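Local coordinates for post-proline cleaving enzyme (Rickettsia typhi, PDB 4HVT), which probably cleaves peptides on the carboxyl side of proline residues as a serine peptidase of the prolyl oligopeptidase family, at residues 419-423 with 434-440; 296-300 with 357-362; 93-97 with 128-134. One frame throughout, in Å; residues are numbered along the deposited sequence.

All three contacts lie in the beta-propeller domain, yet they share no strand, and neighbouring contacts stay at least about 13 Å apart between nearest atoms. Contact 1 works within one blade, the last in sequence, where two adjacent strands pair through their backbones. Contacts 2 and 3 each join successive blades, fifth to sixth and first to second, so side chains and waters replace strand pairing. Each is partly buried. Contact 3 is the most central, about 17 Å from the chain centre, with no exposed residue among those touching; it rests on aromatic packing and a buried glutamine beside the hydrolase domain. Contacts 1 and 2 lie farther out, and both include exposed lysines.

Contact 1. Residues 419-423 with 434-440; sequences VPPTI and IIRKALY
Ile423 and the 434-436 strand are joined by three backbone bonds. Ile423 N donates to Arg436 O at 2.9 Å. In return Ile423 O accepts twice, from Ile435 N at 2.9 Å and from Arg436 N at 3.1 Å, so two residues of one strand face a single residue of the other, a classic beta bulge. The N-H of Arg436 points almost straight at the oxygen (174°), though both donors are tilted out of its carbonyl plane. The CG2 branch of Ile423 meets CG2 of Ile435 at 3.7 Å, while its CD1 end runs alongside the CB and CD of Arg436, both chains pointing the same way. Thr422 rests its methyl CG2 on Arg436 O, with CG2 of Ile434 a little farther off on the same side.

Strands 422-426 and 432-436 form the closing hairpin of the last propeller blade, antiparallel, with 432-436 at the blade's edge. Beyond this pairing a water takes over, donating to Pro421 O at 2.8 Å and accepting from Ala438 N at 2.9 Å; its link to Thr422 OG1 is weak. That hydroxyl has a firmer partner in Tyr394. Tyr440 CG sits between the backbone N and the carbonyl carbon (chi1 59°), which folds the ring back along its own chain, the Ala438 methyl over one face, toward the rim, and Pro420 CB and CG packed against the CE1 side and the hydroxyl.

The guanidinium of Arg436 leaves the hairpin altogether. A bend at chi3 (69°) carries it to the first blade, where NH1 bonds the carbonyls of Tyr105 and Lys107, NH2 bonds that of Asp108, and the Tyr105 ring receives it as a cation-pi partner. Tyr105 also touches Ile423 and Ile435, bridging first and last blades.

Contact 2. Residues 296-300 with 357-362; sequences GSFKE and TTKDRV
Phe298 and Thr357 bring their backbones no closer than 6.6 Å between CA atoms, with strand 293-298 ending beside a tight turn, 358-361, that is pinned by the bond from Thr358 N to Arg361 O. The direct hydrogen bond between the two chains comes from a side chain: Thr357 OG1 donates to Ser297 O at 2.8 Å. The same hydroxyl accepts from a water that takes the N-H of Ser297, so one threonine oxygen serves Ser297 O directly and Ser297 N through a water.

Phe298 carries most of the packing. With CG anti to the backbone N (chi1 -175°), its ring reaches straight out to the turn. Val362 CG2 lies over one face, 3.9 Å from the centroid of the Phe298 ring, a CH-pi contact, and Lys299 CG over the opposite face; both sit toward the rim, Val362 CG2 on the CG side. Thr357 CG2 comes to the edge at CD1 of Phe298, 3.4 Å away, and Thr358 O approaches CE1 of Phe298 in the ring plane at 3.5 Å, probably a mildly favourable meeting of carbonyl oxygen and the slightly positive ring edge.

An edge strand of the fifth blade is thus docking on the hairpin turn between the first two strands of the sixth. Beyond the Phe298 ring, Lys299 NZ is 4.1 Å from Lys359 O, and two waters bridge them, each accepting from the ammonium and donating to the carbonyl. The turn has its own supports: Arg361 NH1 bonds Asp360 O at 2.8 Å, and Asp360 OD2 is hydrogen-bonded to His430. Glu405 takes the N-H of Lys299 and touches both Phe298 and Thr357.

Contact 3. Residues 93-97 with 128-134; sequences PQGLW and KVAYRGV
Trp97 lays its six-membered ring against Val134, whose CG1 stands over the face 4.1 Å from that ring's centroid. Its five-membered ring lies near Tyr131 with the planes 23° apart, but the two are slid past each other, centroids 5.3 Å apart, and scarcely overlap. Tyr131 finds a true stacking partner in Phe86, and Trp97 meets Trp161 and Tyr144 edge-to-face, so the pair belongs to a wider aromatic cluster.

At the other end Gln94 packs on the start of strand 129-136. A bend at chi2 (64°) lays its chain against the backbone, with CG a tight 3.0 Å from Val129 O, a buried oxygen with no hydrogen-bond partner in the model. The amide OE1 rests 3.4 Å from Lys128 CD. One water ties the backbones, donating to Gln94 O at 2.7 Å and accepting from Gln94 NE2 and Tyr131 N.

Gln94 NE2 also bonds Ser686 O, and Lys128 NZ forms a salt bridge with Asp679, both in the hydrolase domain. Here the two segments meet through packing and one shared water, while the direct polar bonds of these side chains tie them to the other domain.

Contact 1. Residues 419-423 with 434-440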
loop_
_atom_site.group_PDB
_atom_site.type_symbol
_atom_site.label_atom_id
_atom_site.label_comp_id
_atom_site.label_asym_id
_atom_site.label_seq_id
_atom_site.Cartn_x
_atom_site.Cartn_y
_atom_site.Cartn_z
ATOM N N VAL A 419 11.550 14.636 -10.991
ATOM C CA VAL A 419 10.766 15.242 -12.064
ATOM C C VAL A 419 9.279 14.971 -11.786
ATOM O O VAL A 419 8.895 13.820 -11.707
ATOM C CB VAL A 419 11.174 14.701 -13.464
ATOM C CG1 VAL A 419 10.317 15.390 -14.511
ATOM C CG2 VAL A 419 12.670 14.932 -13.729
ATOM N N PRO A 420 8.443 16.024 -11.627
ATOM C CA PRO A 420 7.065 15.770 -11.267
ATOM C C PRO A 420 6.343 14.919 -12.330
ATOM O O PRO A 420 6.694 14.972 -13.514
ATOM C CB PRO A 420 6.423 17.166 -11.193
ATOM C CG PRO A 420 7.551 18.073 -10.892
ATOM C CD PRO A 420 8.752 17.468 -11.569
ATOM N N PRO A 421 5.331 14.170 -11.888
ATOM C CA PRO A 421 4.595 13.319 -12.807
ATOM C C PRO A 421 3.906 14.118 -13.877
ATOM O O PRO A 421 3.401 15.254 -13.632
ATOM C CB PRO A 421 3.569 12.607 -11.931
ATOM C CG PRO A 421 4.161 12.704 -10.534
ATOM C CD PRO A 421 4.865 14.030 -10.502
ATOM N N THR A 422 3.962 13.571 -15.094
ATOM C CA THR A 422 3.150 14.038 -16.213
ATOM C C THR A 422 2.041 13.023 -16.430
ATOM O O THR A 422 2.264 11.796 -16.314
ATOM C CB THR A 422 3.970 14.171 -17.496
ATOM O OG1 THR A 422 4.975 15.184 -17.343
ATOM C CG2 THR A 422 3.091 14.576 -18.717
ATOM N N ILE A 423 0.837 13.516 -16.728
ATOM C CA ILE A 423 -0.309 12.603 -17.055
ATOM C C ILE A 423 -0.494 12.635 -18.556
ATOM O O ILE A 423 -0.535 13.725 -19.185
ATOM C CB ILE A 423 -1.627 13.033 -16.410
ATOM C CG1 ILE A 423 -1.438 13.299 -14.901
ATOM C CG2 ILE A 423 -2.730 11.973 -16.655
ATOM C CD1 ILE A 423 -2.712 13.702 -14.179
ATOM N N ILE A 434 0.350 14.075 -24.170
ATOM C CA ILE A 434 0.322 14.749 -22.879
ATOM C C ILE A 434 -1.072 15.329 -22.628
ATOM O O ILE A 434 -1.613 16.007 -23.515
ATOM C CB ILE A 434 1.344 15.922 -22.808
ATOM C CG1 ILE A 434 2.762 15.369 -22.777
ATOM C CG2 ILE A 434 1.048 16.764 -21.588
ATOM C CD1 ILE A 434 3.832 16.309 -23.251
ATOM N N ILE A 435 -1.654 15.093 -21.436
ATOM C CA ILE A 435 -2.920 15.747 -21.062
ATOM C C ILE A 435 -2.798 16.740 -19.883
ATOM O O ILE A 435 -3.464 17.804 -19.908
ATOM C CB ILE A 435 -4.059 14.731 -20.887
ATOM C CG1 ILE A 435 -5.445 15.419 -20.826
ATOM C CG2 ILE A 435 -3.871 13.836 -19.666
ATOM C CD1 ILE A 435 -6.611 14.454 -21.047
ATOM N N ARG A 436 -1.934 16.454 -18.919
ATOM C CA ARG A 436 -1.674 17.387 -17.828
ATOM C C ARG A 436 -0.222 17.351 -17.377
ATOM O O ARG A 436 0.359 16.289 -17.187
ATOM C CB ARG A 436 -2.519 17.112 -16.569
ATOM C CG ARG A 436 -4.027 17.192 -16.695
ATOM C CD ARG A 436 -4.695 17.124 -15.331
ATOM N NE ARG A 436 -4.444 18.348 -14.531
ATOM C CZ ARG A 436 -5.110 19.500 -14.652
ATOM N NH1 ARG A 436 -6.108 19.613 -15.505
ATOM N NH2 ARG A 436 -4.767 20.580 -13.941
ATOM N N LYS A 437 0.332 18.541 -17.178
ATOM C CA LYS A 437 1.558 18.681 -16.408
ATOM C C LYS A 437 1.265 19.228 -15.019
ATOM O O LYS A 437 0.217 19.824 -14.776
ATOM C CB LYS A 437 2.541 19.579 -17.135
ATOM C CG LYS A 437 3.015 18.886 -18.412
ATOM C CD LYS A 437 4.387 19.308 -18.803
ATOM C CE LYS A 437 4.746 18.739 -20.160
ATOM N NZ LYS A 437 5.760 19.604 -20.846
ATOM N N ALA A 438 2.233 19.092 -14.118
ATOM C CA ALA A 438 2.100 19.688 -12.800
ATOM C C ALA A 438 1.883 21.195 -12.907
ATOM O O ALA A 438 2.549 21.865 -13.708
ATOM C CB ALA A 438 3.342 19.423 -11.954
ATOM N N LEU A 439 0.972 21.726 -12.111
ATOM C CA LEU A 439 0.754 23.168 -12.085
ATOM C C LEU A 439 1.641 23.841 -11.041
ATOM O O LEU A 439 1.828 25.045 -11.055
ATOM C CB LEU A 439 -0.689 23.506 -11.762
ATOM C CG LEU A 439 -1.740 22.996 -12.724
ATOM C CD1 LEU A 439 -3.136 23.325 -12.228
ATOM C CD2 LEU A 439 -1.493 23.577 -14.086
ATOM N N TYR A 440 2.177 23.053 -10.135
ATOM C CA TYR A 440 3.124 23.551 -9.170
ATOM C C TYR A 440 4.521 23.551 -9.751
ATOM O O TYR A 440 4.790 22.888 -10.727
ATOM C CB TYR A 440 3.087 22.710 -7.898
ATOM C CG TYR A 440 3.403 21.256 -8.083
ATOM C CD1 TYR A 440 4.709 20.801 -8.098
ATOM C CD2 TYR A 440 2.377 20.305 -8.233
ATOM C CE1 TYR A 440 4.993 19.437 -8.257
ATOM C CE2 TYR A 440 2.670 18.973 -8.397
ATOM C CZ TYR A 440 3.973 18.540 -8.400
ATOM O OH TYR A 440 4.169 17.165 -8.541
HETATM O O HOH W 1 4.496 17.478 -14.972
#

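Contact 2. Residues 296-300 with 357-362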
loop_
_atom_site.group_PDB
_atom_site.type_symbol
_atom_site.label_atom_id
_atom_site.label_comp_id
_atom_site.label_asym_id
_atom_site.label_seq_id
_atom_site.Cartn_x
_atom_site.Cartn_y
_atom_site.Cartn_z
ATOM N N GLY A 296 -4.731 -10.183 -13.847
ATOM C CA GLY A 296 -5.574 -9.498 -14.808
ATOM C C GLY A 296 -6.113 -10.445 -15.864
ATOM O O GLY A 296 -5.825 -11.655 -15.855
ATOM N N SER A 297 -6.768 -9.863 -16.867
ATOM C CA SER A 297 -7.363 -10.617 -18.001
ATOM C C SER A 297 -7.436 -9.724 -19.230
ATOM O O SER A 297 -7.321 -8.527 -19.161
ATOM C CB SER A 297 -8.746 -11.068 -17.664
ATOM O OG SER A 297 -9.630 -9.983 -17.483
ATOM N N PHE A 298 -7.701 -10.389 -20.352
ATOM C CA PHE A 298 -7.968 -9.757 -21.615
ATOM C C PHE A 298 -8.814 -10.747 -22.397
ATOM O O PHE A 298 -8.395 -11.897 -22.614
ATOM C CB PHE A 298 -6.695 -9.484 -22.372
ATOM C CG PHE A 298 -6.910 -8.716 -23.660
ATOM C CD1 PHE A 298 -7.435 -7.438 -23.631
ATOM C CD2 PHE A 298 -6.648 -9.305 -24.902
ATOM C CE1 PHE A 298 -7.637 -6.737 -24.825
ATOM C CE2 PHE A 298 -6.859 -8.609 -26.097
ATOM C CZ PHE A 298 -7.332 -7.322 -26.052
ATOM N N LYS A 299 -9.974 -10.302 -22.857
ATOM C CA LYS A 299 -10.931 -11.208 -23.488
ATOM C C LYS A 299 -11.126 -12.404 -22.539
ATOM O O LYS A 299 -11.278 -12.208 -21.354
ATOM C CB LYS A 299 -10.510 -11.600 -24.926
ATOM C CG LYS A 299 -10.097 -10.421 -25.771
ATOM C CD LYS A 299 -11.154 -9.469 -25.995
ATOM C CE LYS A 299 -10.941 -8.808 -27.395
ATOM N NZ LYS A 299 -12.051 -7.868 -27.581
ATOM N N GLU A 300 -11.082 -13.617 -23.053
ATOM C CA GLU A 300 -11.301 -14.818 -22.222
ATOM C C GLU A 300 -10.001 -15.401 -21.634
ATOM O O GLU A 300 -10.021 -16.483 -21.077
ATOM C CB GLU A 300 -12.027 -15.890 -23.074
ATOM C CG GLU A 300 -13.451 -15.459 -23.396
ATOM C CD GLU A 300 -14.267 -16.473 -24.151
ATOM O OE1 GLU A 300 -13.834 -17.640 -24.251
ATOM O OE2 GLU A 300 -15.367 -16.088 -24.684
ATOM N N THR A 357 -5.319 -3.313 -18.672
ATOM C CA THR A 357 -5.941 -3.670 -19.930
ATOM C C THR A 357 -6.800 -2.513 -20.442
ATOM O O THR A 357 -7.439 -1.817 -19.621
ATOM C CB THR A 357 -6.851 -4.922 -19.688
ATOM O OG1 THR A 357 -6.031 -5.993 -19.158
ATOM C CG2 THR A 357 -7.423 -5.399 -20.946
ATOM N N THR A 358 -6.793 -2.327 -21.769
ATOM C CA THR A 358 -7.739 -1.465 -22.487
ATOM C C THR A 358 -8.595 -2.344 -23.388
ATOM O O THR A 358 -8.414 -3.576 -23.454
ATOM C CB THR A 358 -7.086 -0.350 -23.276
ATOM O OG1 THR A 358 -6.439 -0.895 -24.459
ATOM C CG2 THR A 358 -6.113 0.431 -22.425
ATOM N N LYS A 359 -9.523 -1.713 -24.080
ATOM C CA LYS A 359 -10.409 -2.450 -25.007
ATOM C C LYS A 359 -9.637 -3.366 -25.945
ATOM O O LYS A 359 -10.085 -4.473 -26.265
ATOM C CB LYS A 359 -11.228 -1.455 -25.843
ATOM C CG LYS A 359 -12.335 -2.083 -26.696
ATOM C CD LYS A 359 -12.995 -1.065 -27.602
ATOM C CE LYS A 359 -14.065 -0.236 -26.934
ATOM N NZ LYS A 359 -14.754 0.699 -27.873
ATOM N N ASP A 360 -8.506 -2.875 -26.468
ATOM C CA ASP A 360 -7.802 -3.608 -27.497
ATOM C C ASP A 360 -6.289 -3.769 -27.237
ATOM O O ASP A 360 -5.580 -4.263 -28.087
ATOM C CB ASP A 360 -8.062 -2.965 -28.849
ATOM C CG ASP A 360 -7.529 -1.580 -28.940
ATOM O OD1 ASP A 360 -6.916 -1.079 -27.987
ATOM O OD2 ASP A 360 -7.754 -0.964 -30.005
ATOM N N ARG A 361 -5.809 -3.441 -26.034
ATOM C CA ARG A 361 -4.400 -3.649 -25.715
ATOM C C ARG A 361 -4.217 -4.143 -24.276
ATOM O O ARG A 361 -4.974 -3.754 -23.377
ATOM C CB ARG A 361 -3.616 -2.311 -25.863
ATOM C CG ARG A 361 -3.525 -1.873 -27.312
ATOM C CD ARG A 361 -2.533 -2.709 -28.097
ATOM N NE ARG A 361 -2.307 -2.193 -29.427
ATOM C CZ ARG A 361 -3.072 -2.496 -30.486
ATOM N NH1 ARG A 361 -4.176 -3.264 -30.354
ATOM N NH2 ARG A 361 -2.792 -2.001 -31.708
ATOM N N VAL A 362 -3.157 -4.913 -24.076
ATOM C CA VAL A 362 -2.681 -5.278 -22.753
ATOM C C VAL A 362 -1.345 -4.545 -22.554
ATOM O O VAL A 362 -0.500 -4.564 -23.444
ATOM C CB VAL A 362 -2.409 -6.758 -22.706
ATOM C CG1 VAL A 362 -1.891 -7.140 -21.336
ATOM C CG2 VAL A 362 -3.691 -7.523 -23.121
HETATM O O HOH W 2 -6.709 -6.765 -16.330
HETATM O O HOH W 3 -11.800 -6.390 -25.147
HETATM O O HOH W 4 -10.795 -5.518 -28.698
#

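Contact 3. Residues 93-97 with 128-134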
loop_
_atom_site.group_PDB
_atom_site.type_symbol
_atom_site.label_atom_id
_atom_site.label_comp_id
_atom_site.label_asym_id
_atom_site.label_seq_id
_atom_site.Cartn_x
_atom_site.Cartn_y
_atom_site.Cartn_z
ATOM N N PRO A 93 -11.244 18.375 3.909
ATOM C CA PRO A 93 -10.220 17.415 4.280
ATOM C C PRO A 93 -10.604 15.950 4.187
ATOM O O PRO A 93 -9.724 15.122 3.981
ATOM C CB PRO A 93 -9.890 17.799 5.730
ATOM C CG PRO A 93 -11.143 18.424 6.250
ATOM C CD PRO A 93 -11.666 19.207 5.059
ATOM N N GLN A 94 -11.887 15.624 4.335
ATOM C CA GLN A 94 -12.351 14.254 4.136
ATOM C C GLN A 94 -12.442 13.954 2.648
ATOM O O GLN A 94 -12.115 12.873 2.215
ATOM C CB GLN A 94 -13.681 14.051 4.852
ATOM C CG GLN A 94 -13.912 12.597 5.173
ATOM C CD GLN A 94 -12.872 12.070 6.152
ATOM O OE1 GLN A 94 -12.759 12.563 7.262
ATOM N NE2 GLN A 94 -12.025 11.166 5.670
ATOM N N GLY A 95 -12.852 14.969 1.867
ATOM C CA GLY A 95 -12.708 14.925 0.408
ATOM C C GLY A 95 -13.974 14.897 -0.437
ATOM O O GLY A 95 -15.083 14.641 0.058
ATOM N N LEU A 96 -13.765 15.121 -1.736
ATOM C CA LEU A 96 -14.787 15.193 -2.743
ATOM C C LEU A 96 -14.515 14.146 -3.800
ATOM O O LEU A 96 -13.446 14.131 -4.404
ATOM C CB LEU A 96 -14.717 16.551 -3.460
ATOM C CG LEU A 96 -14.949 17.789 -2.599
ATOM C CD1 LEU A 96 -14.748 19.046 -3.439
ATOM C CD2 LEU A 96 -16.303 17.774 -1.914
ATOM N N TRP A 97 -15.494 13.288 -4.056
ATOM C CA TRP A 97 -15.483 12.468 -5.254
ATOM C C TRP A 97 -16.205 13.229 -6.371
ATOM O O TRP A 97 -17.324 13.712 -6.197
ATOM C CB TRP A 97 -16.115 11.115 -4.972
ATOM C CG TRP A 97 -16.125 10.136 -6.131
ATOM C CD1 TRP A 97 -15.057 9.674 -6.832
ATOM C CD2 TRP A 97 -17.273 9.422 -6.623
ATOM N NE1 TRP A 97 -15.475 8.771 -7.802
ATOM C CE2 TRP A 97 -16.822 8.564 -7.657
ATOM C CE3 TRP A 97 -18.647 9.426 -6.285
ATOM C CZ2 TRP A 97 -17.696 7.748 -8.390
ATOM C CZ3 TRP A 97 -19.505 8.620 -6.993
ATOM C CH2 TRP A 97 -19.026 7.761 -8.023
ATOM N N LYS A 128 -15.970 10.861 11.274
ATOM C CA LYS A 128 -15.205 10.965 10.033
ATOM C C LYS A 128 -15.664 9.761 9.178
ATOM O O LYS A 128 -15.546 8.639 9.642
ATOM C CB LYS A 128 -13.688 10.810 10.269
ATOM C CG LYS A 128 -12.854 11.981 10.828
ATOM C CD LYS A 128 -11.423 11.862 10.254
ATOM C CE LYS A 128 -10.247 12.303 11.131
ATOM N NZ LYS A 128 -10.530 13.419 12.072
ATOM N N VAL A 129 -16.207 9.997 7.986
ATOM C CA VAL A 129 -16.536 8.930 7.012
ATOM C C VAL A 129 -15.533 9.074 5.876
ATOM O O VAL A 129 -15.523 10.070 5.206
ATOM C CB VAL A 129 -17.974 9.088 6.455
ATOM C CG1 VAL A 129 -18.261 8.025 5.418
ATOM C CG2 VAL A 129 -19.007 8.988 7.568
ATOM N N ALA A 130 -14.649 8.098 5.739
ATOM C CA ALA A 130 -13.594 8.077 4.744
ATOM C C ALA A 130 -14.021 7.335 3.490
ATOM O O ALA A 130 -14.614 6.267 3.557
ATOM C CB ALA A 130 -12.354 7.413 5.332
ATOM N N TYR A 131 -13.726 7.916 2.321
ATOM C CA TYR A 131 -13.908 7.265 1.029
ATOM C C TYR A 131 -12.892 6.178 0.825
ATOM O O TYR A 131 -11.675 6.390 1.006
ATOM C CB TYR A 131 -13.692 8.307 -0.057
ATOM C CG TYR A 131 -13.588 7.813 -1.480
ATOM C CD1 TYR A 131 -14.693 7.383 -2.164
ATOM C CD2 TYR A 131 -12.359 7.781 -2.135
ATOM C CE1 TYR A 131 -14.606 6.940 -3.482
ATOM C CE2 TYR A 131 -12.264 7.386 -3.457
ATOM C CZ TYR A 131 -13.382 6.970 -4.115
ATOM O OH TYR A 131 -13.269 6.562 -5.418
ATOM N N ARG A 132 -13.363 4.993 0.447
ATOM C CA ARG A 132 -12.495 3.839 0.273
ATOM C C ARG A 132 -12.678 3.137 -1.103
ATOM O O ARG A 132 -12.231 2.013 -1.260
ATOM C CB ARG A 132 -12.670 2.798 1.420
ATOM C CG ARG A 132 -12.583 3.332 2.843
ATOM C CD ARG A 132 -11.193 3.859 3.262
ATOM N NE ARG A 132 -10.187 2.840 3.181
ATOM C CZ ARG A 132 -9.749 2.135 4.223
ATOM N NH1 ARG A 132 -10.261 2.327 5.415
ATOM N NH2 ARG A 132 -8.783 1.236 4.054
ATOM N N GLY A 133 -13.216 3.857 -2.084
ATOM C CA GLY A 133 -13.290 3.389 -3.483
ATOM C C GLY A 133 -14.711 3.064 -3.893
ATOM O O GLY A 133 -15.622 3.164 -3.086
ATOM N N VAL A 134 -14.875 2.711 -5.166
ATOM C CA VAL A 134 -16.213 2.513 -5.739
ATOM C C VAL A 134 -16.185 1.309 -6.643
ATOM O O VAL A 134 -15.120 0.899 -7.144
ATOM C CB VAL A 134 -16.758 3.712 -6.578
ATOM C CG1 VAL A 134 -16.742 5.009 -5.833
ATOM C CG2 VAL A 134 -16.009 3.846 -7.915
HETATM O O HOH W 5 -11.946 10.225 2.751
#